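Local coordinates for galactose mutarotase related enzyme (Lactobacillus casei, PDB 3Q1N), which probably binds carbohydrate and acts as an isomerase of the aldose 1-epimerase (galactose mutarotase) family, though its own substrate is not established, at residues Tyr31-Trp35 with Pro144-Val148; Lys39-Asn43 with Lys247-Phe251; His227-Ile233 with Ala288-His294. All coordinates share one frame. Where two conformers were deposited one is given. Residues are numbered along the deposited sequence.

Interaction 1 (Tyr31-Trp35 with Pro144-Val148). With EDO (1,2-ethanediol), chain I.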
loop_
_atom_site.group_PDB
_atom_site.type_symbol
_atom_site.label_atom_id
_atom_site.label_comp_id
_atom_site.label_asym_id
_atom_site.label_seq_id
_atom_site.Cartn_x
_atom_site.Cartn_y
_atom_site.Cartn_z
ATOM N N TYR A 31 -16.927 6.362 -13.866
ATOM C CA TYR A 31 -16.494 5.119 -13.197
ATOM C C TYR A 31 -15.557 5.389 -12.018
ATOM O O TYR A 31 -14.555 6.093 -12.171
ATOM C CB TYR A 31 -15.827 4.181 -14.190
ATOM C CG TYR A 31 -15.277 2.934 -13.539
ATOM C CD1 TYR A 31 -16.104 1.881 -13.243
ATOM C CD2 TYR A 31 -13.938 2.805 -13.250
ATOM C CE1 TYR A 31 -15.631 0.730 -12.637
ATOM C CE2 TYR A 31 -13.444 1.657 -12.683
ATOM C CZ TYR A 31 -14.298 0.622 -12.351
ATOM O OH TYR A 31 -13.837 -0.529 -11.756
ATOM N N GLU A 32 -15.864 4.775 -10.875
ATOM C CA GLU A 32 -15.040 4.857 -9.675
ATOM C C GLU A 32 -14.065 3.677 -9.566
ATOM O O GLU A 32 -14.498 2.517 -9.429
ATOM C CB GLU A 32 -15.944 4.906 -8.449
ATOM C CG GLU A 32 -15.260 4.916 -7.093
ATOM C CD GLU A 32 -14.321 6.105 -6.893
ATOM O OE1 GLU A 32 -14.856 7.224 -6.803
ATOM O OE2 GLU A 32 -13.092 5.935 -6.879
ATOM N N TYR A 33 -12.768 3.987 -9.609
ATOM C CA TYR A 33 -11.735 2.957 -9.542
ATOM C C TYR A 33 -11.502 2.453 -8.131
ATOM O O TYR A 33 -11.130 1.299 -7.946
ATOM C CB TYR A 33 -10.394 3.488 -10.043
ATOM C CG TYR A 33 -10.331 3.750 -11.531
ATOM C CD1 TYR A 33 -9.996 2.750 -12.426
ATOM C CD2 TYR A 33 -10.551 4.996 -12.024
ATOM C CE1 TYR A 33 -9.896 2.992 -13.795
ATOM C CE2 TYR A 33 -10.485 5.253 -13.382
ATOM C CZ TYR A 33 -10.142 4.270 -14.260
ATOM O OH TYR A 33 -10.082 4.590 -15.603
ATOM N N VAL A 34 -11.672 3.333 -7.154
ATOM C CA VAL A 34 -11.315 3.097 -5.737
ATOM C C VAL A 34 -12.522 2.730 -4.863
ATOM O O VAL A 34 -13.598 3.321 -4.975
ATOM C CB VAL A 34 -10.547 4.288 -5.156
ATOM C CG1 VAL A 34 -10.269 4.113 -3.639
ATOM C CG2 VAL A 34 -9.188 4.472 -5.898
ATOM N N TRP A 35 -12.344 1.704 -4.043
ATOM C CA TRP A 35 -13.356 1.235 -3.098
ATOM C C TRP A 35 -13.942 2.407 -2.304
ATOM O O TRP A 35 -13.225 3.286 -1.830
ATOM C CB TRP A 35 -12.745 0.199 -2.147
ATOM C CG TRP A 35 -13.660 -0.306 -1.092
ATOM C CD1 TRP A 35 -13.482 -0.221 0.272
ATOM C CD2 TRP A 35 -14.909 -0.973 -1.291
ATOM N NE1 TRP A 35 -14.530 -0.811 0.915
ATOM C CE2 TRP A 35 -15.434 -1.266 -0.018
ATOM C CE3 TRP A 35 -15.623 -1.349 -2.413
ATOM C CZ2 TRP A 35 -16.638 -1.943 0.151
ATOM C CZ3 TRP A 35 -16.835 -2.022 -2.247
ATOM C CH2 TRP A 35 -17.325 -2.307 -0.975
ATOM N N PRO A 144 -4.217 0.671 -1.574
ATOM C CA PRO A 144 -5.467 0.991 -2.286
ATOM C C PRO A 144 -6.292 -0.250 -2.561
ATOM O O PRO A 144 -5.754 -1.253 -2.996
ATOM C CB PRO A 144 -4.965 1.575 -3.600
ATOM C CG PRO A 144 -3.624 0.993 -3.799
ATOM C CD PRO A 144 -3.049 0.962 -2.418
ATOM N N ALA A 145 -7.588 -0.147 -2.358
ATOM C CA ALA A 145 -8.540 -1.198 -2.728
ATOM C C ALA A 145 -9.253 -0.716 -3.996
ATOM O O ALA A 145 -9.754 0.399 -4.058
ATOM C CB ALA A 145 -9.542 -1.397 -1.638
ATOM N N PHE A 146 -9.255 -1.567 -5.001
ATOM C CA PHE A 146 -9.833 -1.292 -6.304
ATOM C C PHE A 146 -11.109 -2.061 -6.526
ATOM O O PHE A 146 -11.182 -3.272 -6.269
ATOM C CB PHE A 146 -8.852 -1.680 -7.396
ATOM C CG PHE A 146 -7.597 -0.847 -7.380
ATOM C CD1 PHE A 146 -7.643 0.488 -7.766
ATOM C CD2 PHE A 146 -6.416 -1.365 -6.893
ATOM C CE1 PHE A 146 -6.506 1.278 -7.743
ATOM C CE2 PHE A 146 -5.269 -0.572 -6.843
ATOM C CZ PHE A 146 -5.307 0.740 -7.261
ATOM N N ASN A 147 -12.113 -1.361 -7.016
ATOM C CA ASN A 147 -13.390 -2.030 -7.362
ATOM C C ASN A 147 -13.154 -3.082 -8.463
ATOM O O ASN A 147 -12.363 -2.838 -9.398
ATOM C CB ASN A 147 -14.407 -1.013 -7.821
ATOM C CG ASN A 147 -14.791 -0.070 -6.714
ATOM O OD1 ASN A 147 -15.222 -0.520 -5.655
ATOM N ND2 ASN A 147 -14.588 1.235 -6.922
ATOM N N VAL A 148 -13.833 -4.237 -8.317
ATOM C CA VAL A 148 -13.841 -5.317 -9.319
ATOM C C VAL A 148 -15.233 -5.895 -9.501
ATOM O O VAL A 148 -16.054 -5.834 -8.603
ATOM C CB VAL A 148 -12.844 -6.471 -8.964
ATOM C CG1 VAL A 148 -11.399 -5.928 -8.898
ATOM C CG2 VAL A 148 -13.234 -7.164 -7.645
HETATM C C1 EDO I . -10.070 -1.129 -11.173
HETATM O O1 EDO I . -11.054 -0.664 -12.097
HETATM C C2 EDO I . -9.537 -2.485 -11.607
HETATM O O2 EDO I . -10.601 -3.449 -11.627
#
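A single asparagine can stitch two backbones together where two strands meet at only a single bridge, and N147 does so here. Its ND2 donates to E32 O at 2.8 Å and, in a weaker and more bent bond, to V34 O at 3.0 Å, so one amide group serves two carbonyls of Y31-W35. The backbones add two bonds of their own: N147 N reaches Y33 O at 3.0 Å, and W35 N meets A145 O at 2.9 Å in nearly straight geometry. These flank the V34-F146 pair, whose bridge is reinforced by CA-H...O contacts from F146 CA to Y33 O (3.3 Å) and from V34 CA to A145 O (3.5 Å). Within Y31-W35, E32 OE2 accepts from V34 N at 3.0 Å, while the same carboxylate also bonds to S23 and L24 of strand 20-26. A molecule of 1,2-ethanediol, probably from the crystallisation liquor, bridges the two segments: its O1 is hydrogen-bonded to Y31 OH (2.8 Å) and its O2 donates to N147 O at 2.9 Å. Packing comes last. W35 CB touches A145 CB at 3.6 Å, and N147 OD1 lies at the edge of the indole, 3.4 Å from W35 CE3. Strand 31-32 is an edge strand of the N-terminal four-stranded antiparallel sheet, whereas strand 136-147 belongs to a different sheet of the beta-supersandwich of the galactose mutarotase family, where F146 also pairs with I252. The chemistry implies a junction between sheets held mainly by polar bonds, in which backbone carbonyls find donors although only one residue pair is bridged.

Interaction 2 (Lys39-Asn43 with Lys247-Phe251). With EDO (1,2-ethanediol), chain K.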
loop_
_atom_site.group_PDB
_atom_site.type_symbol
_atom_site.label_atom_id
_atom_site.label_comp_id
_atom_site.label_asym_id
_atom_site.label_seq_id
_atom_site.Cartn_x
_atom_site.Cartn_y
_atom_site.Cartn_z
ATOM N N LYS A 39 -18.687 -0.162 4.909
ATOM C CA LYS A 39 -18.318 -0.919 6.119
ATOM C C LYS A 39 -18.844 -2.375 6.182
ATOM O O LYS A 39 -18.413 -3.155 7.025
ATOM C CB LYS A 39 -18.788 -0.188 7.395
ATOM C CG LYS A 39 -20.297 -0.245 7.602
ATOM C CD LYS A 39 -20.777 0.637 8.766
ATOM C CE LYS A 39 -22.313 0.643 8.863
ATOM N NZ LYS A 39 -22.783 1.745 9.766
ATOM N N THR A 40 -19.758 -2.721 5.291
ATOM C CA THR A 40 -20.150 -4.114 5.095
ATOM C C THR A 40 -18.910 -4.995 4.864
ATOM O O THR A 40 -18.819 -6.096 5.413
ATOM C CB THR A 40 -21.135 -4.217 3.924
ATOM O OG1 THR A 40 -22.203 -3.274 4.124
ATOM C CG2 THR A 40 -21.701 -5.666 3.786
ATOM N N PHE A 41 -17.926 -4.460 4.125
ATOM C CA PHE A 41 -16.705 -5.200 3.771
ATOM C C PHE A 41 -15.419 -4.581 4.305
ATOM O O PHE A 41 -14.556 -5.292 4.804
ATOM C CB PHE A 41 -16.617 -5.312 2.249
ATOM C CG PHE A 41 -17.794 -6.015 1.643
ATOM C CD1 PHE A 41 -17.883 -7.394 1.722
ATOM C CD2 PHE A 41 -18.794 -5.312 0.989
ATOM C CE1 PHE A 41 -18.993 -8.072 1.172
ATOM C CE2 PHE A 41 -19.904 -5.976 0.439
ATOM C CZ PHE A 41 -19.993 -7.353 0.525
ATOM N N TRP A 42 -15.276 -3.264 4.170
ATOM C CA TRP A 42 -14.068 -2.587 4.642
ATOM C C TRP A 42 -14.299 -1.091 4.669
ATOM O O TRP A 42 -14.704 -0.514 3.681
ATOM C CB TRP A 42 -12.860 -2.919 3.727
ATOM C CG TRP A 42 -11.557 -2.506 4.266
ATOM C CD1 TRP A 42 -11.083 -2.737 5.534
ATOM C CD2 TRP A 42 -10.497 -1.809 3.564
ATOM N NE1 TRP A 42 -9.831 -2.198 5.665
ATOM C CE2 TRP A 42 -9.446 -1.639 4.468
ATOM C CE3 TRP A 42 -10.361 -1.293 2.271
ATOM C CZ2 TRP A 42 -8.250 -0.979 4.116
ATOM C CZ3 TRP A 42 -9.166 -0.631 1.930
ATOM C CH2 TRP A 42 -8.147 -0.488 2.840
ATOM N N ASN A 43 -14.059 -0.457 5.799
ATOM C CA ASN A 43 -14.434 0.922 5.948
ATOM C C ASN A 43 -13.366 1.944 5.571
ATOM O O ASN A 43 -13.495 3.104 5.943
ATOM C CB ASN A 43 -14.934 1.190 7.368
ATOM C CG ASN A 43 -13.916 0.915 8.419
ATOM O OD1 ASN A 43 -12.748 0.599 8.147
ATOM N ND2 ASN A 43 -14.364 0.988 9.681
ATOM N N LYS A 247 -15.142 -13.547 2.795
ATOM C CA LYS A 247 -16.236 -12.652 2.437
ATOM C C LYS A 247 -16.262 -12.559 0.915
ATOM O O LYS A 247 -15.345 -13.034 0.247
ATOM C CB LYS A 247 -16.032 -11.267 3.042
ATOM C CG LYS A 247 -15.636 -11.272 4.518
ATOM C CD LYS A 247 -16.126 -9.994 5.203
ATOM C CE LYS A 247 -15.852 -9.981 6.717
ATOM N NZ LYS A 247 -15.928 -8.605 7.285
ATOM N N LYS A 248 -17.310 -11.971 0.377
ATOM C CA LYS A 248 -17.444 -11.766 -1.062
ATOM C C LYS A 248 -17.369 -10.246 -1.377
ATOM O O LYS A 248 -18.310 -9.674 -1.941
ATOM C CB LYS A 248 -18.772 -12.374 -1.547
ATOM C CG LYS A 248 -19.051 -13.828 -1.069
ATOM C CD LYS A 248 -19.178 -14.844 -2.212
ATOM C CE LYS A 248 -20.108 -16.037 -1.828
ATOM N NZ LYS A 248 -21.492 -16.073 -2.484
ATOM N N ALA A 249 -16.250 -9.608 -1.036
ATOM C CA ALA A 249 -16.107 -8.185 -1.267
ATOM C C ALA A 249 -15.931 -7.934 -2.762
ATOM O O ALA A 249 -15.209 -8.679 -3.417
ATOM C CB ALA A 249 -14.921 -7.625 -0.505
ATOM N N PRO A 250 -16.577 -6.893 -3.292
ATOM C CA PRO A 250 -16.444 -6.512 -4.710
ATOM C C PRO A 250 -15.233 -5.600 -4.921
ATOM O O PRO A 250 -15.316 -4.585 -5.623
ATOM C CB PRO A 250 -17.763 -5.768 -4.973
ATOM C CG PRO A 250 -18.026 -5.097 -3.641
ATOM C CD PRO A 250 -17.594 -6.065 -2.592
ATOM N N PHE A 251 -14.136 -5.937 -4.263
ATOM C CA PHE A 251 -12.839 -5.219 -4.456
ATOM C C PHE A 251 -11.646 -6.123 -4.225
ATOM O O PHE A 251 -11.743 -7.137 -3.560
ATOM C CB PHE A 251 -12.766 -3.947 -3.585
ATOM C CG PHE A 251 -12.492 -4.180 -2.099
ATOM C CD1 PHE A 251 -11.205 -4.468 -1.612
ATOM C CD2 PHE A 251 -13.521 -4.067 -1.177
ATOM C CE1 PHE A 251 -10.968 -4.635 -0.231
ATOM C CE2 PHE A 251 -13.277 -4.226 0.204
ATOM C CZ PHE A 251 -12.031 -4.531 0.660
HETATM C C1 EDO K . -7.466 -4.908 6.733
HETATM O O1 EDO K . -7.095 -5.360 8.033
HETATM C C2 EDO K . -6.905 -3.512 6.528
HETATM O O2 EDO K . -7.487 -2.612 7.490
#
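Two irregular loops can be joined without a single hydrogen bond, by packing around aromatic rings, as K247-F251 illustrates when followed residue by residue. K247 makes only a peripheral approach: its CB lies near the plane of the F41 ring, 4.5 Å from F41 CD1, and its NZ comes no nearer than 4.3 Å to T40 O. K248 contributes backbone, with its O 3.6 Å from F41 CE1, while its NZ bonds to D153 O. A249 and P250 then cover the same face of the F41 ring in a pair of CH-pi contacts: A249 CA stands 3.9 Å from the ring centroid and P250 CD 4.0 Å, the latter closer to the ring normal. The methyl of A249 adds to the fit, CB lying 3.7 Å from F41 CD1. The CA-to-CB bond of F251, which enters strand 251-258, points toward K39-N43, and its ring makes the contacts: CZ meets W42 CB at 3.6 Å and CE2 meets F41 CB at 4.1 Å. The W42 indole meets W242 edge-to-face and donates from NE1 to O2 of a 1,2-ethanediol at 3.0 Å; a nitrate lies about 4 Å from its side chain. Both ligands probably come from the crystallisation liquor, but such molecules often mark pockets, and the position of W42 is consistent with one. Cohesion between the loops thus rests on apolar and CH-pi packing.

Interaction 3 (His227-Ile233 with Ala288-His294)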
loop_
_atom_site.group_PDB
_atom_site.type_symbol
_atom_site.label_atom_id
_atom_site.label_comp_id
_atom_site.label_asym_id
_atom_site.label_seq_id
_atom_site.Cartn_x
_atom_site.Cartn_y
_atom_site.Cartn_z
ATOM N N HIS A 227 -12.682 -1.511 -17.509
ATOM C CA HIS A 227 -11.670 -0.763 -16.820
ATOM C C HIS A 227 -10.660 -1.748 -16.182
ATOM O O HIS A 227 -10.992 -2.862 -15.706
ATOM C CB HIS A 227 -12.284 0.194 -15.773
ATOM C CG HIS A 227 -13.072 1.315 -16.385
ATOM N ND1 HIS A 227 -12.469 2.353 -17.068
ATOM C CD2 HIS A 227 -14.408 1.542 -16.457
ATOM C CE1 HIS A 227 -13.401 3.166 -17.532
ATOM N NE2 HIS A 227 -14.586 2.698 -17.173
ATOM N N SER A 228 -9.415 -1.388 -16.288
ATOM C CA SER A 228 -8.349 -2.065 -15.578
ATOM C C SER A 228 -7.439 -0.960 -15.101
ATOM O O SER A 228 -7.599 0.204 -15.491
ATOM C CB SER A 228 -7.593 -3.003 -16.503
ATOM O OG SER A 228 -7.033 -2.338 -17.617
ATOM N N ILE A 229 -6.523 -1.318 -14.201
ATOM C CA ILE A 229 -5.449 -0.426 -13.766
ATOM C C ILE A 229 -4.123 -1.149 -13.827
ATOM O O ILE A 229 -4.087 -2.368 -13.772
ATOM C CB ILE A 229 -5.642 0.070 -12.327
ATOM C CG1 ILE A 229 -5.640 -1.097 -11.310
ATOM C CG2 ILE A 229 -6.956 0.877 -12.262
ATOM C CD1 ILE A 229 -4.366 -1.287 -10.540
ATOM N N THR A 230 -3.070 -0.364 -14.000
ATOM C CA THR A 230 -1.703 -0.858 -13.966
ATOM C C THR A 230 -0.916 -0.003 -12.968
ATOM O O THR A 230 -0.955 1.240 -13.029
ATOM C CB THR A 230 -1.046 -0.789 -15.342
ATOM O OG1 THR A 230 -1.776 -1.636 -16.231
ATOM C CG2 THR A 230 0.451 -1.256 -15.286
ATOM N N LEU A 231 -0.229 -0.665 -12.053
ATOM C CA LEU A 231 0.655 -0.026 -11.078
ATOM C C LEU A 231 2.086 -0.040 -11.580
ATOM O O LEU A 231 2.607 -1.077 -11.980
ATOM C CB LEU A 231 0.575 -0.706 -9.715
ATOM C CG LEU A 231 -0.765 -0.702 -8.993
ATOM C CD1 LEU A 231 -0.665 -1.300 -7.586
ATOM C CD2 LEU A 231 -1.429 0.682 -8.902
ATOM N N ASP A 232 2.691 1.141 -11.676
ATOM C CA ASP A 232 4.097 1.285 -12.029
ATOM C C ASP A 232 4.841 1.388 -10.696
ATOM O O ASP A 232 4.714 2.367 -9.995
ATOM C CB ASP A 232 4.323 2.544 -12.881
ATOM C CG ASP A 232 3.533 2.509 -14.211
ATOM O OD1 ASP A 232 2.914 1.480 -14.549
ATOM O OD2 ASP A 232 3.500 3.533 -14.895
ATOM N N ILE A 233 5.582 0.351 -10.341
ATOM C CA ILE A 233 6.074 0.191 -8.939
ATOM C C ILE A 233 7.522 -0.319 -8.857
ATOM O O ILE A 233 7.899 -0.999 -7.908
ATOM C CB ILE A 233 5.071 -0.699 -8.126
ATOM C CG1 ILE A 233 4.598 -1.882 -8.948
ATOM C CG2 ILE A 233 3.862 0.132 -7.720
ATOM C CD1 ILE A 233 5.630 -2.868 -9.275
ATOM N N ALA A 288 8.529 6.645 -5.908
ATOM C CA ALA A 288 7.461 7.088 -6.801
ATOM C C ALA A 288 6.644 5.901 -7.250
ATOM O O ALA A 288 7.143 4.783 -7.304
ATOM C CB ALA A 288 8.022 7.814 -7.995
ATOM N N LEU A 289 5.372 6.140 -7.544
ATOM C CA LEU A 289 4.543 5.161 -8.264
ATOM C C LEU A 289 3.575 5.874 -9.205
ATOM O O LEU A 289 3.366 7.090 -9.096
ATOM C CB LEU A 289 3.770 4.246 -7.305
ATOM C CG LEU A 289 2.757 4.801 -6.299
ATOM C CD1 LEU A 289 1.372 4.971 -6.906
ATOM C CD2 LEU A 289 2.692 3.910 -5.036
ATOM N N LYS A 290 2.985 5.106 -10.124
ATOM C CA LYS A 290 1.868 5.583 -10.916
ATOM C C LYS A 290 0.761 4.544 -10.892
ATOM O O LYS A 290 1.029 3.336 -10.877
ATOM C CB LYS A 290 2.257 5.849 -12.371
ATOM C CG LYS A 290 3.441 6.817 -12.572
ATOM C CD LYS A 290 3.709 7.105 -14.082
ATOM C CE LYS A 290 4.882 8.091 -14.218
ATOM N NZ LYS A 290 5.169 8.406 -15.665
ATOM N N VAL A 291 -0.470 5.033 -10.864
ATOM C CA VAL A 291 -1.655 4.187 -11.054
ATOM C C VAL A 291 -2.145 4.559 -12.462
ATOM O O VAL A 291 -2.663 5.650 -12.662
ATOM C CB VAL A 291 -2.726 4.462 -9.997
ATOM C CG1 VAL A 291 -3.880 3.434 -10.134
ATOM C CG2 VAL A 291 -2.116 4.418 -8.564
ATOM N N GLU A 292 -1.892 3.717 -13.441
ATOM C CA GLU A 292 -2.407 3.950 -14.789
ATOM C C GLU A 292 -3.879 3.569 -14.821
ATOM O O GLU A 292 -4.262 2.480 -14.359
ATOM C CB GLU A 292 -1.675 3.151 -15.840
ATOM C CG GLU A 292 -0.143 3.224 -15.778
ATOM C CD GLU A 292 0.532 2.414 -16.881
ATOM O OE1 GLU A 292 -0.135 1.945 -17.833
ATOM O OE2 GLU A 292 1.759 2.242 -16.792
ATOM N N LEU A 293 -4.707 4.488 -15.321
ATOM C CA LEU A 293 -6.159 4.356 -15.250
ATOM C C LEU A 293 -6.689 4.031 -16.651
ATOM O O LEU A 293 -6.708 4.909 -17.509
ATOM C CB LEU A 293 -6.741 5.650 -14.709
ATOM C CG LEU A 293 -6.332 5.972 -13.270
ATOM C CD1 LEU A 293 -6.998 7.297 -12.861
ATOM C CD2 LEU A 293 -6.709 4.771 -12.287
ATOM N N HIS A 294 -7.054 2.761 -16.869
ATOM C CA HIS A 294 -7.490 2.235 -18.165
ATOM C C HIS A 294 -8.971 1.952 -18.090
ATOM O O HIS A 294 -9.743 2.464 -17.280
ATOM C CB HIS A 294 -6.877 0.864 -18.518
ATOM C CG HIS A 294 -5.395 0.756 -18.385
ATOM N ND1 HIS A 294 -4.798 -0.210 -17.596
ATOM C CD2 HIS A 294 -4.392 1.410 -19.007
ATOM C CE1 HIS A 294 -3.488 -0.112 -17.709
ATOM N NE2 HIS A 294 -3.213 0.858 -18.561
ATOM O OXT HIS A 294 -9.422 1.090 -18.840
HETATM O O HOH W 1 -8.696 -1.794 -19.566
#
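This is an antiparallel strand pairing inside the largest sheet of the chain, joining strand 229-232 to the last strand, 284-293. T230 with E292 and D232 with K290 form the hydrogen-bonded pairs: T230 N to E292 O is 3.1 Å, E292 N to T230 O 2.7 Å, D232 N to K290 O 2.9 Å and K290 N to D232 O 3.2 Å. In this sheet of the beta-supersandwich characteristic of the galactose mutarotase family, I229, L231, V291 and L293 share the face on which L231 packs against strand 251-258; L231 CD2 lies 3.8 Å from V291 CG2, and I229 CG2 3.9 Å from L293 CD2. The face bearing T230, D232, K290 and E292 is more polar. There D232 OD1 and E292 OE2 come within 2.6 Å, and K217 of strand 217-221 forms a salt bridge with E292. The C terminus extends the contact: H294 N donates to S228 O (3.0 Å), H227 ND1 donates to H294 O (2.7 Å) while H227 NE2 is hydrogen-bonded to D29, and a water links S228 OG with H294 OXT.

Read from the N terminus, the chain opens interaction 1 at Y31-W35 and interaction 2 at K39-N43. Interaction 1 closes first, at P144-V148, before interaction 3 opens at H227-I233. Interaction 2 closes at K247-F251 and interaction 3 at the C terminus, so interaction 2 crosses both others, while 1 and 3 stand in series. Interaction 1 is the spatial hub: W35 NE1 lies 2.8 Å from W42 O and V148 N 3.1 Å from P250 O, and Y33 OH lies 2.7 Å from H294 O. Interactions 2 and 3 do not touch. The N-terminal sheet, the sheet containing strands 136-147 and 251-258, and the large sheet that contains the last strand, 284-293, are thus tied together.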